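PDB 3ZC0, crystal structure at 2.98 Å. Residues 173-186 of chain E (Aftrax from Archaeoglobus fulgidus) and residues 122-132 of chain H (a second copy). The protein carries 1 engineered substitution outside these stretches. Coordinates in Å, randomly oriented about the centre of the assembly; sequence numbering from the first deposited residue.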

ATOM      1  N   ALA E 173     -11.064  17.229  10.945  1.00 37.94           N
ATOM      2  CA  ALA E 173     -11.619  18.257  11.805  1.00 39.05           C
ATOM      3  C   ALA E 173     -13.066  18.606  11.440  1.00 43.27           C
ATOM      4  O   ALA E 173     -13.907  18.685  12.329  1.00 36.99           O
ATOM      5  N   ARG E 174     -13.352  18.787  10.149  1.00 36.37           N
ATOM      6  CA  ARG E 174     -14.694  19.127   9.690  1.00 43.30           C
ATOM      7  C   ARG E 174     -15.655  18.069  10.184  1.00 44.65           C
ATOM      8  O   ARG E 174     -16.702  18.373  10.782  1.00 49.30           O
ATOM      9  N   GLY E 175     -15.282  16.816   9.944  1.00 44.63           N
ATOM     10  CA  GLY E 175     -16.076  15.697  10.432  1.00 47.69           C
ATOM     11  C   GLY E 175     -16.353  15.782  11.924  1.00 40.38           C
ATOM     12  O   GLY E 175     -17.496  15.694  12.361  1.00 44.28           O
ATOM     13  N   GLY E 176     -15.297  15.968  12.702  1.00 36.65           N
ATOM     14  CA  GLY E 176     -15.430  16.139  14.131  1.00 42.68           C
ATOM     15  C   GLY E 176     -16.407  17.236  14.511  1.00 39.38           C
ATOM     16  O   GLY E 176     -17.294  17.008  15.319  1.00 38.64           O
ATOM     17  N   ILE E 177     -16.247  18.423  13.934  1.00 38.55           N
ATOM     18  CA  ILE E 177     -17.136  19.541  14.225  1.00 44.06           C
ATOM     19  C   ILE E 177     -18.587  19.122  13.994  1.00 46.87           C
ATOM     20  O   ILE E 177     -19.440  19.317  14.852  1.00 42.69           O
ATOM     21  N   GLU E 178     -18.866  18.524  12.843  1.00 43.76           N
ATOM     22  CA  GLU E 178     -20.242  18.165  12.555  1.00 36.54           C
ATOM     23  C   GLU E 178     -20.758  17.157  13.555  1.00 36.29           C
ATOM     24  O   GLU E 178     -21.870  17.281  14.055  1.00 42.63           O
ATOM     25  N   ARG E 179     -19.937  16.160  13.848  1.00 32.51           N
ATOM     26  CA  ARG E 179     -20.340  15.120  14.775  1.00 51.79           C
ATOM     27  C   ARG E 179     -20.704  15.804  16.096  1.00 46.01           C
ATOM     28  O   ARG E 179     -21.768  15.566  16.664  1.00 49.12           O
ATOM     29  N   THR E 180     -19.845  16.711  16.538  1.00 39.08           N
ATOM     30  CA  THR E 180     -20.068  17.415  17.784  1.00 43.38           C
ATOM     31  C   THR E 180     -21.383  18.203  17.734  1.00 44.52           C
ATOM     32  O   THR E 180     -22.154  18.182  18.690  1.00 39.22           O
ATOM     33  N   LYS E 181     -21.656  18.852  16.605  1.00 52.05           N
ATOM     34  CA  LYS E 181     -22.891  19.610  16.457  1.00 49.43           C
ATOM     35  C   LYS E 181     -24.065  18.672  16.658  1.00 48.67           C
ATOM     36  O   LYS E 181     -24.975  18.967  17.442  1.00 41.65           O
ATOM     37  N   SER E 182     -24.019  17.531  15.969  1.00 45.52           N
ATOM     38  CA  SER E 182     -25.054  16.510  16.089  1.00 45.28           C
ATOM     39  C   SER E 182     -25.283  16.079  17.548  1.00 47.51           C
ATOM     40  O   SER E 182     -26.427  15.959  17.989  1.00 52.88           O
ATOM     41  N   ASP E 183     -24.193  15.871  18.287  1.00 44.26           N
ATOM     42  CA  ASP E 183     -24.268  15.490  19.694  1.00 47.95           C
ATOM     43  C   ASP E 183     -24.901  16.595  20.530  1.00 50.16           C
ATOM     44  O   ASP E 183     -25.760  16.349  21.389  1.00 54.41           O
ATOM     45  N   TYR E 184     -24.457  17.815  20.273  1.00 50.13           N
ATOM     46  CA  TYR E 184     -24.967  18.979  20.963  1.00 51.24           C
ATOM     47  C   TYR E 184     -26.467  19.103  20.743  1.00 48.80           C
ATOM     48  O   TYR E 184     -27.205  19.414  21.671  1.00 36.80           O
ATOM     49  N   ILE E 185     -26.901  18.854  19.509  1.00 48.14           N
ATOM     50  CA  ILE E 185     -28.308  18.911  19.151  1.00 45.28           C
ATOM     51  C   ILE E 185     -29.041  17.839  19.938  1.00 56.44           C
ATOM     52  O   ILE E 185     -30.059  18.120  20.566  1.00 67.52           O
ATOM     53  N   ALA E 186     -28.503  16.618  19.926  1.00 56.77           N
ATOM     54  CA  ALA E 186     -29.101  15.498  20.651  1.00 43.37           C
ATOM     55  C   ALA E 186     -29.261  15.807  22.139  1.00 56.43           C
ATOM     56  O   ALA E 186     -30.113  15.236  22.808  1.00 79.27           O
TER
ATOM     57  N   LEU H 122     -24.575  20.327   1.896  1.00 40.07           N
ATOM     58  CA  LEU H 122     -25.970  20.481   2.266  1.00 41.29           C
ATOM     59  C   LEU H 122     -26.241  19.960   3.687  1.00 47.01           C
ATOM     60  O   LEU H 122     -27.026  20.548   4.422  1.00 39.36           O
ATOM     61  N   ARG H 123     -25.589  18.873   4.089  1.00 41.73           N
ATOM     62  CA  ARG H 123     -25.762  18.423   5.469  1.00 44.10           C
ATOM     63  C   ARG H 123     -25.206  19.445   6.465  1.00 41.59           C
ATOM     64  O   ARG H 123     -25.907  19.829   7.397  1.00 48.02           O
ATOM     65  N   ARG H 124     -23.967  19.894   6.267  1.00 43.22           N
ATOM     66  CA  ARG H 124     -23.394  20.906   7.173  1.00 44.26           C
ATOM     67  C   ARG H 124     -24.267  22.176   7.310  1.00 52.67           C
ATOM     68  O   ARG H 124     -24.478  22.725   8.424  1.00 36.26           O
ATOM     69  N   TYR H 125     -24.761  22.637   6.159  1.00 51.89           N
ATOM     70  CA  TYR H 125     -25.694  23.758   6.116  1.00 50.94           C
ATOM     71  C   TYR H 125     -26.962  23.442   6.919  1.00 57.63           C
ATOM     72  O   TYR H 125     -27.370  24.221   7.790  1.00 43.78           O
ATOM     73  N   ALA H 126     -27.565  22.292   6.619  1.00 34.77           N
ATOM     74  CA  ALA H 126     -28.812  21.868   7.220  1.00 32.19           C
ATOM     75  C   ALA H 126     -28.691  21.842   8.722  1.00 49.82           C
ATOM     76  O   ALA H 126     -29.640  22.153   9.447  1.00 62.70           O
ATOM     77  N   LEU H 127     -27.507  21.466   9.179  1.00 28.08           N
ATOM     78  CA  LEU H 127     -27.264  21.240  10.590  1.00 29.34           C
ATOM     79  C   LEU H 127     -27.090  22.579  11.281  1.00 46.15           C
ATOM     80  O   LEU H 127     -27.586  22.799  12.394  1.00 53.65           O
ATOM     81  N   THR H 128     -26.379  23.484  10.615  1.00 62.74           N
ATOM     82  CA  THR H 128     -26.312  24.851  11.125  1.00 65.72           C
ATOM     83  C   THR H 128     -27.713  25.453  11.263  1.00 58.15           C
ATOM     84  O   THR H 128     -28.092  25.916  12.335  1.00 54.03           O
ATOM     85  N   LYS H 129     -28.475  25.427  10.175  1.00 49.95           N
ATOM     86  CA  LYS H 129     -29.854  25.883  10.191  1.00 57.98           C
ATOM     87  C   LYS H 129     -30.632  25.260  11.357  1.00 62.90           C
ATOM     88  O   LYS H 129     -31.353  25.953  12.077  1.00 57.01           O
ATOM     89  N   LEU H 130     -30.462  23.960  11.559  1.00 52.83           N
ATOM     90  CA  LEU H 130     -31.098  23.291  12.683  1.00 49.01           C
ATOM     91  C   LEU H 130     -30.739  23.942  14.018  1.00 45.26           C
ATOM     92  O   LEU H 130     -31.623  24.306  14.792  1.00 50.78           O
ATOM     93  N   ILE H 131     -29.447  24.097  14.286  1.00 41.92           N
ATOM     94  CA  ILE H 131     -29.042  24.741  15.538  1.00 51.92           C
ATOM     95  C   ILE H 131     -29.620  26.161  15.669  1.00 51.66           C
ATOM     96  O   ILE H 131     -29.952  26.616  16.764  1.00 54.91           O
ATOM     97  N   GLU H 132     -29.766  26.842  14.539  1.00 49.93           N
ATOM     98  CA  GLU H 132     -30.278  28.210  14.530  1.00 49.50           C
ATOM     99  C   GLU H 132     -31.798  28.261  14.677  1.00 60.80           C
ATOM    100  O   GLU H 132     -32.363  29.341  14.881  1.00 64.83           O
TER

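Two helices from separate copies of Aftrax run in roughly the same direction, crossing at 33° with axes 10.6 Å apart at closest approach, a spacing that leaves room for long side chains between them. The register follows helical repeats: Glu E178 faces Arg H124, Lys E181 faces Leu H127, and Ile E185 faces Ile H131, the contact positions lying three or four residues apart.

The apolar packing centres on Leu H127 (chi1 t, chi2 p), a knob seated among Glu E178, Lys E181, Ser E182 and Ile E185. Its CD2 lies 3.7 Å from Glu E178 CG and 3.9 Å from Lys E181 CB, so the aliphatic parts of two charged residues help wall the hole. Ile E185 (m, t) points toward chain H; its CD1 reaches Leu H127 CD1 at 4.0 Å, Leu H130 CB at 4.1 Å and Ile H131 CG1 at 3.7 Å. Ile H131 (m, t) leaves its backbone sideways, yet its CD1 comes within 3.8 Å of Lys E181 CG and 4.3 Å of Tyr E184 CD2.

Charge gathers toward the N-terminal end of the contact. The guanidinium groups of Arg E174 and Arg H124 stack, centres 3.5 Å apart and planes at 23°, which brings Arg E174 NH2 within 2.9 Å of Arg H124 NH1. Both atoms are donors, so this is no hydrogen bond. Glu E178 supplies nearby negative charge: its OE2 forms a salt bridge with Arg E174 NH1 at 2.9 Å within chain E, while its OE1 lies 4.4 Å from Arg H124 NE, out of that guanidinium plane.

Lys E181 (m, t, t, t) combines both roles: its extended chain packs against apolar neighbours and carries NZ to 2.9 Å from Thr H128 OG1. Lys E181 and Glu E178 lend methylenes to the packing around Leu H127, whereas Arg E174 and Arg H124 meet through their guanidinium groups.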

ATOM      1  CB  ALA E 173     -10.740  19.491  11.791  1.00 30.36           C
ATOM      2  CB  ARG E 174     -14.746  19.168   8.170  1.00 43.40           C
ATOM      3  CG  ARG E 174     -15.704  20.204   7.539  1.00 40.95           C
ATOM      4  CD  ARG E 174     -16.785  20.712   8.479  1.00 38.51           C
ATOM      5  NE  ARG E 174     -16.580  22.122   8.808  1.00 63.01           N
ATOM      6  CZ  ARG E 174     -17.346  22.833   9.635  1.00 56.70           C
ATOM      7  NH1 ARG E 174     -18.389  22.281  10.223  1.00 40.24           N
ATOM      8  NH2 ARG E 174     -17.068  24.109   9.869  1.00 74.56           N
ATOM      9  CB  ILE E 177     -16.808  20.778  13.358  1.00 35.08           C
ATOM     10  CG1 ILE E 177     -15.398  21.264  13.621  1.00 42.94           C
ATOM     11  CG2 ILE E 177     -17.763  21.908  13.640  1.00 30.35           C
ATOM     12  CD1 ILE E 177     -14.842  22.071  12.466  1.00 59.32           C
ATOM     13  CB  GLU E 178     -20.365  17.591  11.171  1.00 22.40           C
ATOM     14  CG  GLU E 178     -21.184  18.433  10.288  1.00 44.24           C
ATOM     15  CD  GLU E 178     -20.452  19.687   9.879  1.00 56.12           C
ATOM     16  OE1 GLU E 178     -19.435  19.548   9.163  1.00 41.30           O
ATOM     17  OE2 GLU E 178     -20.895  20.802  10.268  1.00 58.19           O
ATOM     18  CB  ARG E 179     -19.227  14.065  14.930  1.00 48.14           C
ATOM     19  CG  ARG E 179     -19.690  12.693  15.442  1.00 75.76           C
ATOM     20  CD  ARG E 179     -18.590  11.613  15.329  1.00 84.16           C
ATOM     21  NE  ARG E 179     -18.202  11.318  13.948  1.00 76.01           N
ATOM     22  CZ  ARG E 179     -17.022  11.628  13.405  1.00 92.32           C
ATOM     23  NH1 ARG E 179     -16.090  12.251  14.124  1.00 95.30           N
ATOM     24  NH2 ARG E 179     -16.766  11.312  12.137  1.00 60.19           N
ATOM     25  CB  THR E 180     -18.849  18.298  18.165  1.00 43.43           C
ATOM     26  OG1 THR E 180     -17.666  17.488  18.155  1.00 39.94           O
ATOM     27  CG2 THR E 180     -19.012  18.897  19.564  1.00 35.01           C
ATOM     28  CB  LYS E 181     -22.961  20.304  15.094  1.00 32.56           C
ATOM     29  CG  LYS E 181     -22.193  21.622  15.027  1.00 33.41           C
ATOM     30  CD  LYS E 181     -22.273  22.200  13.639  1.00 62.68           C
ATOM     31  CE  LYS E 181     -21.910  23.670  13.611  1.00 47.55           C
ATOM     32  NZ  LYS E 181     -22.282  24.255  12.284  1.00 65.56           N
ATOM     33  CB  SER E 182     -24.717  15.303  15.216  1.00 43.53           C
ATOM     34  OG  SER E 182     -25.470  14.166  15.609  1.00 44.76           O
ATOM     35  CB  ASP E 183     -22.869  15.208  20.243  1.00 48.04           C
ATOM     36  CG  ASP E 183     -22.259  13.951  19.667  1.00 49.81           C
ATOM     37  OD1 ASP E 183     -23.013  12.983  19.428  1.00 59.70           O
ATOM     38  OD2 ASP E 183     -21.028  13.932  19.450  1.00 50.54           O
ATOM     39  CB  TYR E 184     -24.256  20.226  20.455  1.00 44.68           C
ATOM     40  CG  TYR E 184     -24.810  21.505  21.014  1.00 48.55           C
ATOM     41  CD1 TYR E 184     -24.424  21.958  22.273  1.00 50.29           C
ATOM     42  CD2 TYR E 184     -25.717  22.265  20.278  1.00 36.25           C
ATOM     43  CE1 TYR E 184     -24.935  23.137  22.793  1.00 49.23           C
ATOM     44  CE2 TYR E 184     -26.236  23.438  20.784  1.00 45.85           C
ATOM     45  CZ  TYR E 184     -25.845  23.875  22.042  1.00 56.13           C
ATOM     46  OH  TYR E 184     -26.368  25.059  22.531  1.00 45.81           O
ATOM     47  CB  ILE E 185     -28.526  18.702  17.637  1.00 46.91           C
ATOM     48  CG1 ILE E 185     -27.995  19.893  16.853  1.00 44.87           C
ATOM     49  CG2 ILE E 185     -29.992  18.516  17.321  1.00 48.37           C
ATOM     50  CD1 ILE E 185     -28.402  19.889  15.402  1.00 50.89           C
ATOM     51  CB  ALA E 186     -28.282  14.239  20.460  1.00 36.05           C
TER
ATOM     52  CB  LEU H 122     -26.860  19.793   1.241  1.00 38.54           C
ATOM     53  CG  LEU H 122     -26.922  20.497  -0.110  1.00 41.72           C
ATOM     54  CD1 LEU H 122     -27.522  19.604  -1.177  1.00 36.52           C
ATOM     55  CD2 LEU H 122     -27.703  21.783   0.015  1.00 31.40           C
ATOM     56  CB  ARG H 123     -25.177  17.025   5.718  1.00 37.22           C
ATOM     57  CG  ARG H 123     -24.845  16.750   7.182  1.00 32.79           C
ATOM     58  CD  ARG H 123     -24.829  15.269   7.527  1.00 27.12           C
ATOM     59  NE  ARG H 123     -24.372  15.013   8.896  1.00 43.27           N
ATOM     60  CZ  ARG H 123     -25.113  15.201   9.994  1.00 48.61           C
ATOM     61  NH1 ARG H 123     -26.352  15.673   9.919  1.00 43.25           N
ATOM     62  NH2 ARG H 123     -24.610  14.923  11.187  1.00 44.74           N
ATOM     63  CB  ARG H 124     -21.989  21.316   6.719  1.00 37.70           C
ATOM     64  CG  ARG H 124     -21.597  22.686   7.250  1.00 51.53           C
ATOM     65  CD  ARG H 124     -20.167  22.735   7.693  1.00 54.43           C
ATOM     66  NE  ARG H 124     -19.259  23.077   6.609  1.00 61.46           N
ATOM     67  CZ  ARG H 124     -18.525  24.183   6.591  1.00 61.69           C
ATOM     68  NH1 ARG H 124     -18.610  25.048   7.599  1.00 47.22           N
ATOM     69  NH2 ARG H 124     -17.714  24.417   5.570  1.00 55.40           N
ATOM     70  CB  TYR H 125     -26.068  24.066   4.662  1.00 53.27           C
ATOM     71  CG  TYR H 125     -26.815  25.363   4.472  1.00 49.69           C
ATOM     72  CD1 TYR H 125     -26.149  26.584   4.544  1.00 56.51           C
ATOM     73  CD2 TYR H 125     -28.178  25.373   4.224  1.00 44.73           C
ATOM     74  CE1 TYR H 125     -26.817  27.777   4.379  1.00 49.97           C
ATOM     75  CE2 TYR H 125     -28.862  26.570   4.053  1.00 71.96           C
ATOM     76  CZ  TYR H 125     -28.172  27.766   4.129  1.00 61.82           C
ATOM     77  OH  TYR H 125     -28.841  28.954   3.958  1.00 70.10           O
ATOM     78  CB  ALA H 126     -29.162  20.507   6.734  1.00 47.24           C
ATOM     79  CB  LEU H 127     -26.005  20.393  10.729  1.00 37.50           C
ATOM     80  CG  LEU H 127     -25.856  19.498  11.939  1.00 42.91           C
ATOM     81  CD1 LEU H 127     -26.970  18.483  11.940  1.00 51.86           C
ATOM     82  CD2 LEU H 127     -24.506  18.827  11.869  1.00 41.02           C
ATOM     83  CB  THR H 128     -25.460  25.753  10.236  1.00 54.09           C
ATOM     84  OG1 THR H 128     -24.098  25.306  10.290  1.00 78.38           O
ATOM     85  CG2 THR H 128     -25.557  27.194  10.721  1.00 42.14           C
ATOM     86  CB  LYS H 129     -30.533  25.586   8.846  1.00 51.37           C
ATOM     87  CG  LYS H 129     -30.102  26.520   7.703  1.00 53.94           C
ATOM     88  CD  LYS H 129     -30.045  27.970   8.183  1.00 74.02           C
ATOM     89  CE  LYS H 129     -29.621  28.942   7.082  1.00 84.03           C
ATOM     90  NZ  LYS H 129     -29.445  30.351   7.574  1.00 63.72           N
ATOM     91  CB  LEU H 130     -30.741  21.804  12.697  1.00 48.33           C
ATOM     92  CG  LEU H 130     -31.899  20.810  12.538  1.00 48.85           C
ATOM     93  CD1 LEU H 130     -33.106  21.455  11.869  1.00 43.06           C
ATOM     94  CD2 LEU H 130     -31.432  19.612  11.733  1.00 34.12           C
ATOM     95  CB  ILE H 131     -27.496  24.749  15.724  1.00 57.42           C
ATOM     96  CG1 ILE H 131     -26.951  23.316  15.662  1.00 53.06           C
ATOM     97  CG2 ILE H 131     -27.080  25.428  17.044  1.00 36.46           C
ATOM     98  CD1 ILE H 131     -25.508  23.184  16.130  1.00 51.66           C
ATOM     99  CB  GLU H 132     -29.880  28.941  13.236  1.00 63.74           C
ATOM    100  CG  GLU H 132     -28.515  29.626  13.259  1.00 71.69           C
ATOM    101  CD  GLU H 132     -28.046  30.044  11.869  1.00 95.77           C
ATOM    102  OE1 GLU H 132     -28.905  30.156  10.955  1.00 76.55           O
ATOM    103  OE2 GLU H 132     -26.817  30.241  11.695  1.00 78.14           O
TER